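Local structure of FKBP-type peptidyl-prolyl cis-trans isomerase fkpA (Escherichia coli, 1Q6H) at residues T141-Y146 with P165-L170; G133-D138 with N183-G188; L45-D50 with E81-S86; K94-N99 with P209-L214; T121-Q126 with L192-E197. The protein catalyses the cis-trans isomerization of peptidyl-prolyl bonds and acts as a folding chaperone in the bacterial periplasm. All blocks are in the same frame, centred on the assembly; numbering follows the deposited sequence.

Contact 1 (T141-Y146 with P165-L170); sequences TVVVNY and PLSFRL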
# COMPACT_ATOMS: atom_id res chain seq x y z
N THR A 141 27.34 -27.66 -18.37
CA THR A 141 27.13 -27.18 -17.02
C THR A 141 28.49 -26.88 -16.42
O THR A 141 29.43 -27.67 -16.54
CB THR A 141 26.42 -28.25 -16.18
OG1 THR A 141 25.13 -28.53 -16.74
CG2 THR A 141 26.12 -27.70 -14.83
N VAL A 142 28.61 -25.73 -15.77
CA VAL A 142 29.83 -25.37 -15.10
C VAL A 142 29.56 -25.23 -13.61
O VAL A 142 28.46 -24.86 -13.20
CB VAL A 142 30.46 -24.02 -15.63
CG1 VAL A 142 31.01 -24.16 -17.07
CG2 VAL A 142 29.48 -22.88 -15.56
N VAL A 143 30.60 -25.52 -12.83
CA VAL A 143 30.57 -25.42 -11.39
C VAL A 143 31.72 -24.50 -10.99
O VAL A 143 32.91 -24.76 -11.31
CB VAL A 143 30.74 -26.79 -10.72
CG1 VAL A 143 30.59 -26.68 -9.21
CG2 VAL A 143 29.70 -27.81 -11.28
N VAL A 144 31.38 -23.41 -10.32
CA VAL A 144 32.35 -22.40 -9.99
C VAL A 144 32.24 -21.86 -8.58
O VAL A 144 31.19 -21.83 -7.99
CB VAL A 144 32.21 -21.16 -10.89
CG1 VAL A 144 32.51 -21.47 -12.35
CG2 VAL A 144 30.81 -20.56 -10.77
N ASN A 145 33.37 -21.40 -8.07
CA ASN A 145 33.38 -20.58 -6.91
C ASN A 145 33.72 -19.19 -7.45
O ASN A 145 34.49 -19.05 -8.42
CB ASN A 145 34.44 -21.05 -5.91
CG ASN A 145 33.97 -22.21 -5.09
OD1 ASN A 145 32.82 -22.28 -4.66
ND2 ASN A 145 34.88 -23.13 -4.83
N TYR A 146 33.14 -18.16 -6.87
CA TYR A 146 33.46 -16.83 -7.33
C TYR A 146 33.14 -15.81 -6.32
O TYR A 146 32.35 -16.04 -5.41
CB TYR A 146 32.65 -16.49 -8.58
CG TYR A 146 31.18 -16.45 -8.32
CD1 TYR A 146 30.43 -17.59 -8.40
CD2 TYR A 146 30.55 -15.26 -7.98
CE1 TYR A 146 29.08 -17.57 -8.15
CE2 TYR A 146 29.22 -15.22 -7.74
CZ TYR A 146 28.48 -16.38 -7.82
OH TYR A 146 27.14 -16.36 -7.54
N PRO A 165 29.80 -24.26 -4.21
CA PRO A 165 30.00 -23.64 -5.50
C PRO A 165 28.66 -23.45 -6.22
O PRO A 165 27.69 -24.08 -5.87
CB PRO A 165 30.86 -24.63 -6.23
CG PRO A 165 30.61 -25.90 -5.60
CD PRO A 165 30.28 -25.65 -4.16
N LEU A 166 28.62 -22.56 -7.20
CA LEU A 166 27.42 -22.34 -7.99
C LEU A 166 27.47 -23.18 -9.25
O LEU A 166 28.49 -23.21 -9.93
CB LEU A 166 27.30 -20.87 -8.37
CG LEU A 166 26.07 -20.48 -9.19
CD1 LEU A 166 24.84 -20.50 -8.32
CD2 LEU A 166 26.26 -19.10 -9.86
N SER A 167 26.38 -23.85 -9.57
CA SER A 167 26.31 -24.64 -10.78
C SER A 167 25.30 -24.04 -11.77
O SER A 167 24.18 -23.72 -11.37
CB SER A 167 25.92 -26.07 -10.42
OG SER A 167 25.51 -26.77 -11.57
N PHE A 168 25.71 -23.86 -13.03
CA PHE A 168 24.81 -23.36 -14.07
C PHE A 168 25.21 -23.73 -15.50
O PHE A 168 26.35 -24.08 -15.76
CB PHE A 168 24.72 -21.85 -14.01
CG PHE A 168 26.03 -21.15 -14.09
CD1 PHE A 168 26.58 -20.80 -15.31
CD2 PHE A 168 26.71 -20.81 -12.94
CE1 PHE A 168 27.78 -20.12 -15.39
CE2 PHE A 168 27.92 -20.14 -13.00
CZ PHE A 168 28.45 -19.80 -14.24
N ARG A 169 24.24 -23.65 -16.40
CA ARG A 169 24.49 -23.90 -17.82
C ARG A 169 25.24 -22.66 -18.35
O ARG A 169 24.89 -21.51 -18.06
CB ARG A 169 23.20 -24.18 -18.58
CG ARG A 169 22.41 -25.39 -18.00
CD ARG A 169 21.09 -25.71 -18.70
NE ARG A 169 20.11 -24.63 -18.58
CZ ARG A 169 19.27 -24.48 -17.57
NH1 ARG A 169 19.26 -25.34 -16.56
NH2 ARG A 169 18.40 -23.49 -17.58
N LEU A 170 26.31 -22.92 -19.06
CA LEU A 170 27.21 -21.85 -19.50
C LEU A 170 26.51 -20.73 -20.25
O LEU A 170 26.82 -19.57 -20.05
CB LEU A 170 28.33 -22.44 -20.37
CG LEU A 170 29.41 -21.45 -20.80
CD1 LEU A 170 30.10 -20.83 -19.60
CD2 LEU A 170 30.42 -22.18 -21.69
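Val-142 and Phe-168 face each other as a hydrogen-bonded pair in two antiparallel strands of the FKBP sheet. Four backbone bonds join the strands, two within this pair and two between Val-144 and Leu-166. Phe-168 CG sits between its backbone N and carbonyl carbon (chi1 55°), on the side of Val-142. The ring lies over the valine: Val-142 CG2 makes a CH-pi contact with one face, 3.6 Å from the centroid of the Phe-168 ring; it is displaced toward the rim, and its 3.2 Å separation from Phe-168 CE1 marks tight packing. Val-144 CG2 reaches Phe-168 CE2 at 3.7 Å, the two side chains crossing at about a right angle. Branched valines suit this extended backbone and give this face of the sheet compact methyl groups, while Trp-177 of helix 175-180 meets the phenylalanine ring as well. On the other face Val-143 CG1, anti to its backbone N (chi1 -175°), lies alongside Pro-165, 3.6 Å from Pro-165 CB. Thr-141 CG2 touches Ser-167 OG there, small side chains that fit the more exposed surface. Tyr-146 turns its hydroxyl to Asp-157 and Arg-162 and its ring edge-to-face to Trp-177, a grouping consistent with the proline-binding pocket of FKBP relatives. Leu-166 borders the tyrosine ring: its CB lies in the ring plane at the edge, and its CD2 is 3.6 Å from Tyr-146 CE1.

Contact 2 (G133-D138 with N183-G188); sequences GEAPKD and NIKKGG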
# COMPACT_ATOMS: atom_id res chain seq x y z
N GLY A 133 41.98 -29.75 -19.14
CA GLY A 133 40.86 -30.57 -19.55
C GLY A 133 40.17 -30.00 -20.76
O GLY A 133 40.80 -29.42 -21.63
N GLU A 134 38.86 -30.16 -20.81
CA GLU A 134 38.09 -29.73 -21.96
C GLU A 134 37.68 -28.26 -21.84
O GLU A 134 37.45 -27.77 -20.76
CB GLU A 134 36.85 -30.63 -22.08
CG GLU A 134 37.08 -32.09 -21.73
CD GLU A 134 38.20 -32.72 -22.54
OE1 GLU A 134 38.45 -32.22 -23.67
OE2 GLU A 134 38.84 -33.70 -22.07
N ALA A 135 37.62 -27.54 -22.95
CA ALA A 135 37.10 -26.18 -22.89
C ALA A 135 35.58 -26.22 -22.69
O ALA A 135 34.91 -26.95 -23.40
CB ALA A 135 37.44 -25.41 -24.15
N PRO A 136 35.05 -25.46 -21.72
CA PRO A 136 33.61 -25.26 -21.54
C PRO A 136 32.93 -24.79 -22.83
O PRO A 136 33.43 -23.84 -23.44
CB PRO A 136 33.53 -24.10 -20.53
CG PRO A 136 34.86 -24.06 -19.84
CD PRO A 136 35.83 -24.70 -20.74
N LYS A 137 31.83 -25.43 -23.19
CA LYS A 137 31.05 -25.12 -24.38
C LYS A 137 29.65 -24.66 -23.97
O LYS A 137 29.21 -24.88 -22.83
CB LYS A 137 30.94 -26.33 -25.28
CG LYS A 137 32.12 -26.52 -26.25
CD LYS A 137 33.36 -27.00 -25.53
CE LYS A 137 34.42 -27.55 -26.48
NZ LYS A 137 35.38 -28.45 -25.76
N ASP A 138 28.94 -24.03 -24.90
CA ASP A 138 27.63 -23.44 -24.59
C ASP A 138 26.61 -24.28 -23.81
O ASP A 138 26.00 -23.81 -22.84
CB ASP A 138 26.99 -22.88 -25.87
CG ASP A 138 27.51 -21.48 -26.21
OD1 ASP A 138 28.25 -20.89 -25.39
OD2 ASP A 138 27.25 -20.89 -27.27
N ASN A 183 37.71 -19.23 -21.63
CA ASN A 183 39.13 -18.92 -21.69
C ASN A 183 40.00 -19.73 -20.72
O ASN A 183 41.21 -19.52 -20.67
CB ASN A 183 39.35 -17.44 -21.39
CG ASN A 183 38.84 -16.55 -22.49
OD1 ASN A 183 39.20 -16.73 -23.63
ND2 ASN A 183 38.01 -15.57 -22.14
N ILE A 184 39.38 -20.62 -19.94
CA ILE A 184 40.11 -21.48 -19.02
C ILE A 184 39.47 -22.86 -19.11
O ILE A 184 38.52 -23.06 -19.89
CB ILE A 184 40.07 -20.98 -17.56
CG1 ILE A 184 38.66 -20.62 -17.08
CG2 ILE A 184 41.02 -19.85 -17.34
CD1 ILE A 184 38.59 -20.43 -15.57
N LYS A 185 39.98 -23.78 -18.30
CA LYS A 185 39.52 -25.17 -18.29
C LYS A 185 39.32 -25.59 -16.87
O LYS A 185 39.59 -24.83 -15.96
CB LYS A 185 40.56 -26.03 -19.02
CG LYS A 185 40.80 -25.45 -20.44
CD LYS A 185 41.74 -26.25 -21.28
CE LYS A 185 41.16 -26.38 -22.72
NZ LYS A 185 41.23 -25.08 -23.51
N LYS A 186 38.82 -26.80 -16.66
CA LYS A 186 38.61 -27.33 -15.32
C LYS A 186 39.87 -27.15 -14.49
O LYS A 186 41.00 -27.50 -14.92
CB LYS A 186 38.23 -28.81 -15.42
CG LYS A 186 38.04 -29.52 -14.11
CD LYS A 186 37.49 -30.93 -14.38
CE LYS A 186 37.39 -31.77 -13.12
NZ LYS A 186 36.47 -32.96 -13.34
N GLY A 187 39.68 -26.62 -13.29
CA GLY A 187 40.76 -26.37 -12.37
C GLY A 187 41.35 -24.98 -12.48
O GLY A 187 42.18 -24.56 -11.65
N GLY A 188 40.94 -24.25 -13.51
CA GLY A 188 41.44 -22.91 -13.75
C GLY A 188 40.82 -21.81 -12.91
O GLY A 188 39.86 -22.01 -12.19
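Ala-135 and Lys-185 bring two irregular stretches of backbone together, their CA atoms 5.3 Å apart and the touching parts running in directions 115° apart. The side chain of Lys-185 does most of the touching, through its hydrocarbon part. It starts toward the other loop, and CD passes the carbonyl of Gly-133; bends at chi3 and chi4 then place Lys-185 CE, 3.2 Å from Gly-133 O, and the amino nitrogen. This end comes beside the methyl of Ala-135, Lys-185 NZ being 3.9 Å from Ala-135 CB. A long, flexible lysine suits this partly exposed seam in the FKBP domain, where the loop leading into strand 141-150 meets the one leading into strand 189-194. Gly-133 has backbone angles that only glycine adopts with ease, because a CB would collide with the carbonyl before it. Further in, Pro-136 sets its CD 3.3 Å from Ile-184 O, while its ring packs on Leu-220 and Val-223 of strand 214-223. From Lys-185 the chain makes a type II beta turn to Gly-188, closed by Gly-188 N to Lys-185 O at 2.9 Å. Gly-187 takes the positive-phi position of this turn, where glycine fits readily, and Lys-186 sends its amino group to a salt bridge with Asp-222.

Contact 3 (L45-D50 with E81-S86); sequences LGIKLD and EARVKS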
# COMPACT_ATOMS: atom_id res chain seq x y z
N LEU A 45 17.01 11.66 -3.91
CA LEU A 45 16.64 12.01 -5.27
C LEU A 45 16.78 13.51 -5.55
O LEU A 45 16.34 13.98 -6.58
CB LEU A 45 15.22 11.56 -5.53
CG LEU A 45 14.91 10.12 -5.14
CD1 LEU A 45 13.40 9.79 -5.25
CD2 LEU A 45 15.74 9.18 -5.99
N GLY A 46 17.41 14.26 -4.66
CA GLY A 46 17.50 15.70 -4.85
C GLY A 46 16.33 16.53 -4.32
O GLY A 46 16.32 17.76 -4.49
N ILE A 47 15.33 15.89 -3.69
CA ILE A 47 14.17 16.58 -3.14
C ILE A 47 14.26 16.81 -1.63
O ILE A 47 14.23 15.87 -0.82
CB ILE A 47 12.88 15.78 -3.45
CG1 ILE A 47 12.66 15.69 -4.97
CG2 ILE A 47 11.68 16.46 -2.79
CD1 ILE A 47 11.71 14.62 -5.43
N LYS A 48 14.36 18.07 -1.24
CA LYS A 48 14.55 18.41 0.15
C LYS A 48 13.40 19.33 0.55
O LYS A 48 13.48 20.54 0.38
CB LYS A 48 15.92 19.08 0.36
CG LYS A 48 17.11 18.13 0.24
CD LYS A 48 18.48 18.83 0.44
CE LYS A 48 19.51 17.85 0.94
NZ LYS A 48 20.90 18.35 0.89
N LEU A 49 12.32 18.72 1.01
CA LEU A 49 11.14 19.45 1.46
C LEU A 49 11.46 20.30 2.68
O LEU A 49 12.38 20.01 3.42
CB LEU A 49 10.02 18.48 1.81
CG LEU A 49 9.42 17.67 0.66
CD1 LEU A 49 8.24 16.85 1.16
CD2 LEU A 49 8.96 18.56 -0.47
N ASP A 50 10.70 21.36 2.88
CA ASP A 50 10.91 22.25 3.99
C ASP A 50 10.28 21.65 5.26
O ASP A 50 9.05 21.55 5.36
CB ASP A 50 10.27 23.58 3.64
CG ASP A 50 10.45 24.60 4.72
OD1 ASP A 50 10.33 24.27 5.91
OD2 ASP A 50 10.71 25.79 4.47
N GLU A 81 3.81 13.45 -6.23
CA GLU A 81 4.17 12.08 -6.61
C GLU A 81 4.84 12.03 -7.99
O GLU A 81 5.81 11.31 -8.19
CB GLU A 81 2.96 11.16 -6.56
CG GLU A 81 2.42 10.91 -5.17
CD GLU A 81 1.00 10.36 -5.19
OE1 GLU A 81 0.72 9.50 -6.07
OE2 GLU A 81 0.18 10.76 -4.31
N ALA A 82 4.35 12.82 -8.93
CA ALA A 82 4.93 12.87 -10.28
C ALA A 82 6.32 13.50 -10.25
O ALA A 82 7.23 13.09 -10.97
CB ALA A 82 4.01 13.65 -11.19
N ARG A 83 6.51 14.49 -9.39
CA ARG A 83 7.84 15.09 -9.25
C ARG A 83 8.81 14.03 -8.75
O ARG A 83 9.95 13.88 -9.27
CB ARG A 83 7.80 16.23 -8.25
CG ARG A 83 9.13 16.83 -7.92
CD ARG A 83 9.03 17.98 -6.95
NE ARG A 83 10.34 18.46 -6.57
CZ ARG A 83 10.58 19.25 -5.53
NH1 ARG A 83 9.60 19.65 -4.74
NH2 ARG A 83 11.82 19.63 -5.26
N VAL A 84 8.35 13.28 -7.76
CA VAL A 84 9.19 12.27 -7.16
C VAL A 84 9.62 11.23 -8.21
O VAL A 84 10.80 10.90 -8.30
CB VAL A 84 8.51 11.57 -5.98
CG1 VAL A 84 9.30 10.33 -5.59
CG2 VAL A 84 8.42 12.51 -4.80
N LYS A 85 8.68 10.74 -8.99
CA LYS A 85 9.00 9.75 -9.99
C LYS A 85 9.89 10.31 -11.09
O LYS A 85 10.68 9.60 -11.69
CB LYS A 85 7.73 9.25 -10.63
CG LYS A 85 6.90 8.32 -9.75
CD LYS A 85 5.63 7.92 -10.43
CE LYS A 85 4.85 6.94 -9.58
NZ LYS A 85 3.40 7.21 -9.65
N SER A 86 9.70 11.60 -11.37
CA SER A 86 10.50 12.26 -12.40
C SER A 86 11.92 12.36 -11.89
O SER A 86 12.90 12.12 -12.61
CB SER A 86 9.93 13.65 -12.71
OG SER A 86 10.78 14.37 -13.60
O HOH W 1 14.39 18.86 -6.21
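The guanidinium of Arg-83 lies flat against an aliphatic side chain: Ile-47 CG2 stands over the centre of one face, 4.0 Å above the plane. The isoleucine closes a Schellman motif, its N bonded to Gln-42 O, in which Gly-46 is the C-prime residue that ends helix 19-43; the positive phi there suits glycine. The loop then leads to Asp-50, the N-cap of helix 51-62. Against this corner packs helix 70-112, and together these elements belong to the helical N-terminal domain. Arg-83 is extended from CG to NE, with CG anti to the backbone N (chi1 174°), and slides past Ile-47 in the opposite direction. This length brings its charge past Ile-47 to the second subunit, where NH1 makes salt bridges with Asp-19 and Asp-20 of that chain, so the residue belongs to the dimer contact as well. Ile-47 turns its other branch to the helix, its CD1 lying 3.9 Å from Val-84 CA and 4.0 Å from Val-84 CG2. The other valine methyl, Val-84 CG1, meets Leu-45 CD1 at 4.1 Å; these branched, apolar side chains fill the angle between loop and helix. An alanine in place of Ile-47 would probably open a gap beside Val-84 and leave the guanidinium without its apolar contact over that face. At the guanidinium edge, in its plane, a water accepts from Arg-83 NH2 at 2.8 Å and donates to Gly-46 O, also at 2.8 Å.

Contact 4 (K94-N99 with P209-L214); sequences KDAADN and PPNSTL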
# COMPACT_ATOMS: atom_id res chain seq x y z
N LYS A 94 21.49 9.75 -14.43
CA LYS A 94 22.75 10.33 -14.04
C LYS A 94 23.68 9.22 -13.56
O LYS A 94 24.84 9.20 -13.94
CB LYS A 94 22.59 11.39 -12.94
CG LYS A 94 23.93 11.98 -12.54
CD LYS A 94 23.84 13.07 -11.48
CE LYS A 94 25.20 13.36 -10.87
NZ LYS A 94 26.31 13.27 -11.88
N ASP A 95 23.15 8.31 -12.74
CA ASP A 95 23.96 7.22 -12.23
C ASP A 95 24.39 6.36 -13.42
O ASP A 95 25.53 5.93 -13.52
CB ASP A 95 23.20 6.38 -11.21
CG ASP A 95 22.96 7.12 -9.88
OD1 ASP A 95 23.56 8.20 -9.64
OD2 ASP A 95 22.15 6.66 -9.02
N ALA A 96 23.47 6.12 -14.36
CA ALA A 96 23.83 5.32 -15.51
C ALA A 96 25.03 5.92 -16.27
O ALA A 96 25.95 5.19 -16.66
CB ALA A 96 22.65 5.14 -16.42
N ALA A 97 25.02 7.23 -16.48
CA ALA A 97 26.08 7.90 -17.21
C ALA A 97 27.40 7.90 -16.43
O ALA A 97 28.46 7.60 -16.97
CB ALA A 97 25.66 9.35 -17.60
N ASP A 98 27.32 8.24 -15.15
CA ASP A 98 28.49 8.28 -14.29
C ASP A 98 29.15 6.90 -14.21
O ASP A 98 30.36 6.77 -14.34
CB ASP A 98 28.10 8.77 -12.89
CG ASP A 98 27.71 10.25 -12.86
OD1 ASP A 98 27.94 10.93 -13.88
OD2 ASP A 98 27.17 10.81 -11.88
N ASN A 99 28.34 5.86 -14.02
CA ASN A 99 28.88 4.52 -13.88
C ASN A 99 29.49 4.05 -15.18
O ASN A 99 30.55 3.40 -15.16
CB ASN A 99 27.82 3.55 -13.35
CG ASN A 99 27.48 3.80 -11.87
OD1 ASN A 99 28.24 4.42 -11.14
ND2 ASN A 99 26.32 3.33 -11.44
N PRO A 209 24.03 -1.36 -9.52
CA PRO A 209 23.57 -0.11 -10.13
C PRO A 209 23.69 -0.06 -11.66
O PRO A 209 24.40 -0.82 -12.31
CB PRO A 209 24.44 0.97 -9.46
CG PRO A 209 25.11 0.27 -8.26
CD PRO A 209 25.17 -1.17 -8.60
N PRO A 210 22.91 0.84 -12.24
CA PRO A 210 22.88 1.03 -13.69
C PRO A 210 24.25 1.15 -14.30
O PRO A 210 25.11 1.88 -13.77
CB PRO A 210 22.14 2.37 -13.84
CG PRO A 210 21.28 2.43 -12.67
CD PRO A 210 21.99 1.73 -11.55
N ASN A 211 24.45 0.49 -15.43
CA ASN A 211 25.71 0.53 -16.14
C ASN A 211 26.96 0.21 -15.29
O ASN A 211 27.99 0.84 -15.41
CB ASN A 211 25.85 1.87 -16.84
CG ASN A 211 24.98 1.95 -18.08
OD1 ASN A 211 24.59 0.93 -18.64
ND2 ASN A 211 24.65 3.17 -18.51
N SER A 212 26.84 -0.78 -14.41
CA SER A 212 27.97 -1.21 -13.59
C SER A 212 28.88 -2.19 -14.31
O SER A 212 28.44 -3.20 -14.85
CB SER A 212 27.50 -1.86 -12.29
OG SER A 212 26.84 -0.93 -11.45
N THR A 213 30.15 -1.86 -14.35
CA THR A 213 31.16 -2.82 -14.71
C THR A 213 31.30 -3.76 -13.50
O THR A 213 31.30 -3.30 -12.33
CB THR A 213 32.46 -2.11 -15.04
OG1 THR A 213 32.36 -1.52 -16.35
CG2 THR A 213 33.63 -3.09 -15.17
N LEU A 214 31.36 -5.06 -13.78
CA LEU A 214 31.42 -6.06 -12.72
C LEU A 214 32.79 -6.73 -12.67
O LEU A 214 33.30 -7.14 -13.71
CB LEU A 214 30.37 -7.14 -12.93
CG LEU A 214 28.93 -6.68 -13.16
CD1 LEU A 214 28.01 -7.91 -13.32
CD2 LEU A 214 28.49 -5.75 -12.03
O HOH W 2 31.00 0.90 -13.37
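Two asparagine amides, Asn-99 on the helix and Asn-211 on the loop, reach across in opposite directions, each holding its acceptor in its own plane. Asn-99 ND2 donates to Pro-210 O at 3.0 Å, and it also lies in the plane of that carbonyl. Asn-211 ND2 gives Ala-96 O a bond of the same 3.0 Å, but it stands above the carbonyl plane, 56° out of it. Beside the first amide, Pro-209 CB comes within 3.6 Å of Asn-99 ND2, the two side chains crossing at about a right angle. The loop makes a type II beta turn from Pro-209 to Ser-212: a proline suits its second position, and Asn-211 accepts the positive phi (52°) of the third more readily than most residues. The small Ala-96 admits Pro-210 closely, with 3.8 Å between their CB atoms. An alanine at Asn-99 would probably leave Pro-210 O without this donor and open a gap beside Pro-209. A water links Asn-99 O to Thr-213 N. Through this turn the loop between strands 189-194 and 214-223 of the FKBP domain is joined to the middle of helix 70-112, which begins in the N-terminal domain; farther along that helix, Arg-107 NH1 hydrogen-bonds Thr-213 OG1, just before strand 214-223 begins.

Contact 5 (T121-Q126 with L192-E197); sequences TGLVYQ and LVIPPE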
# COMPACT_ATOMS: atom_id res chain seq x y z
N THR A 121 34.69 -8.60 -27.85
CA THR A 121 33.42 -8.09 -27.38
C THR A 121 33.61 -6.99 -26.38
O THR A 121 32.64 -6.36 -25.96
CB THR A 121 32.64 -9.19 -26.66
OG1 THR A 121 33.37 -9.57 -25.48
CG2 THR A 121 32.56 -10.48 -27.50
N GLY A 122 34.84 -6.84 -25.90
CA GLY A 122 35.11 -5.83 -24.90
C GLY A 122 35.22 -6.38 -23.48
O GLY A 122 35.50 -5.64 -22.54
N LEU A 123 35.00 -7.68 -23.32
CA LEU A 123 35.26 -8.32 -22.06
C LEU A 123 36.75 -8.16 -21.76
O LEU A 123 37.62 -8.36 -22.65
CB LEU A 123 34.95 -9.80 -22.18
CG LEU A 123 35.35 -10.66 -20.97
CD1 LEU A 123 34.49 -10.36 -19.75
CD2 LEU A 123 35.20 -12.11 -21.34
N VAL A 124 37.08 -7.81 -20.52
CA VAL A 124 38.47 -7.74 -20.12
C VAL A 124 38.74 -8.89 -19.14
O VAL A 124 37.94 -9.18 -18.23
CB VAL A 124 38.78 -6.39 -19.49
CG1 VAL A 124 40.23 -6.29 -19.03
CG2 VAL A 124 38.42 -5.27 -20.45
N TYR A 125 39.83 -9.62 -19.35
CA TYR A 125 40.08 -10.78 -18.51
C TYR A 125 41.53 -11.08 -18.25
O TYR A 125 42.42 -10.70 -19.01
CB TYR A 125 39.39 -12.02 -19.09
CG TYR A 125 39.94 -12.49 -20.40
CD1 TYR A 125 39.42 -12.01 -21.60
CD2 TYR A 125 40.98 -13.38 -20.46
CE1 TYR A 125 39.92 -12.41 -22.79
CE2 TYR A 125 41.49 -13.79 -21.66
CZ TYR A 125 40.95 -13.30 -22.83
OH TYR A 125 41.42 -13.70 -24.04
N GLN A 126 41.75 -11.77 -17.15
CA GLN A 126 43.08 -12.15 -16.72
C GLN A 126 43.06 -13.60 -16.27
O GLN A 126 42.45 -13.95 -15.27
CB GLN A 126 43.52 -11.28 -15.58
CG GLN A 126 44.91 -11.59 -15.07
CD GLN A 126 45.24 -10.75 -13.88
OE1 GLN A 126 44.35 -10.34 -13.12
NE2 GLN A 126 46.52 -10.49 -13.68
N LEU A 192 37.41 -11.74 -14.30
CA LEU A 192 36.62 -11.15 -15.38
C LEU A 192 36.24 -9.75 -15.01
O LEU A 192 35.75 -9.50 -13.89
CB LEU A 192 35.36 -11.97 -15.65
CG LEU A 192 35.55 -13.44 -15.98
CD1 LEU A 192 34.22 -14.14 -16.05
CD2 LEU A 192 36.26 -13.62 -17.26
N VAL A 193 36.45 -8.82 -15.94
CA VAL A 193 36.05 -7.43 -15.75
C VAL A 193 35.06 -7.17 -16.85
O VAL A 193 35.41 -7.09 -18.03
CB VAL A 193 37.24 -6.50 -15.74
CG1 VAL A 193 36.80 -5.10 -15.65
CG2 VAL A 193 38.11 -6.82 -14.52
N ILE A 194 33.80 -7.18 -16.46
CA ILE A 194 32.72 -7.23 -17.45
C ILE A 194 32.01 -5.92 -17.62
O ILE A 194 31.46 -5.36 -16.64
CB ILE A 194 31.70 -8.30 -17.04
CG1 ILE A 194 32.39 -9.58 -16.58
CG2 ILE A 194 30.73 -8.54 -18.14
CD1 ILE A 194 31.44 -10.73 -16.20
N PRO A 195 32.00 -5.41 -18.84
CA PRO A 195 31.23 -4.19 -19.16
C PRO A 195 29.72 -4.42 -18.97
O PRO A 195 29.28 -5.56 -19.19
CB PRO A 195 31.50 -3.95 -20.64
CG PRO A 195 32.29 -5.05 -21.13
CD PRO A 195 32.65 -6.00 -20.03
N PRO A 196 28.96 -3.38 -18.61
CA PRO A 196 27.51 -3.49 -18.41
C PRO A 196 26.76 -4.08 -19.58
O PRO A 196 25.78 -4.82 -19.38
CB PRO A 196 27.04 -2.05 -18.18
CG PRO A 196 28.23 -1.16 -18.26
CD PRO A 196 29.45 -2.00 -18.42
N GLU A 197 27.25 -3.80 -20.79
CA GLU A 197 26.69 -4.34 -22.00
C GLU A 197 26.71 -5.88 -22.04
O GLU A 197 25.89 -6.50 -22.73
CB GLU A 197 27.47 -3.77 -23.21
CG GLU A 197 27.30 -2.27 -23.45
CD GLU A 197 28.05 -1.35 -22.46
OE1 GLU A 197 29.09 -1.76 -21.87
OE2 GLU A 197 27.55 -0.19 -22.24
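Val-124 and Val-193 form a hydrogen-bonded pair between antiparallel strands of the FKBP sheet, whose strand axes are 4.8 Å apart. The polar contacts are backbone ones: Val-193 N donates to Val-124 O at 2.8 Å, and Val-124 N donates to Val-193 O at 3.1 Å. Within the turn before the strand, Leu-123 N bonds Thr-121 OG1 in an ST turn. That hydroxyl is also bonded to Glu-179, so threonine ties the turn to helix 175-180. The apolar contacts fall on both faces of the sheet. On one, Val-124 CB and Val-193 CB meet 4.1 Å apart, and Phe-110 of helix 70-112 packs on both valines; beta-branched residues suit this extended backbone. On the other, Leu-192 CD2 rests 4.0 Å from Tyr-125 CB, while the tyrosine ring points off from the neighbouring strand. Leu-123 CG is anti to the backbone N (chi1 172°), and its side chain lies alongside that of Ile-194, pointing the same way, with Leu-123 CD1 3.9 Å from Ile-194 CG1. Beyond the paired residues the two segments meet through proline and glycine. Gly-122 has a positive phi (101°), which a residue lacking CB tolerates, and its carbonyl oxygen, Gly-122 O, lies 3.6 Å from Pro-195 CG.

Overall arrangement
Contacts 1, 2 and 5 lie within the FKBP domain, contact 3 lies in the helical N-terminal domain, and contact 4 joins the two parts. Contacts 1 and 2 have centres about 12 Å apart and touch where Leu-170 packs on Pro-136 and Lys-137. Contact 5 meets contact 2 through Tyr-125 and Asn-183, and contact 4 where Leu-214 pairs with Ile-194. Trp-177 relates contacts 1 and 5, meeting Tyr-146, Phe-168 and Ile-194; by analogy with other FKBPs it probably floors the proline-binding pocket. Contacts 3 and 4 share helix 70-112, with centres about 21 Å apart, whereas contact 3 lies about 43 Å from contact 1, centre to centre.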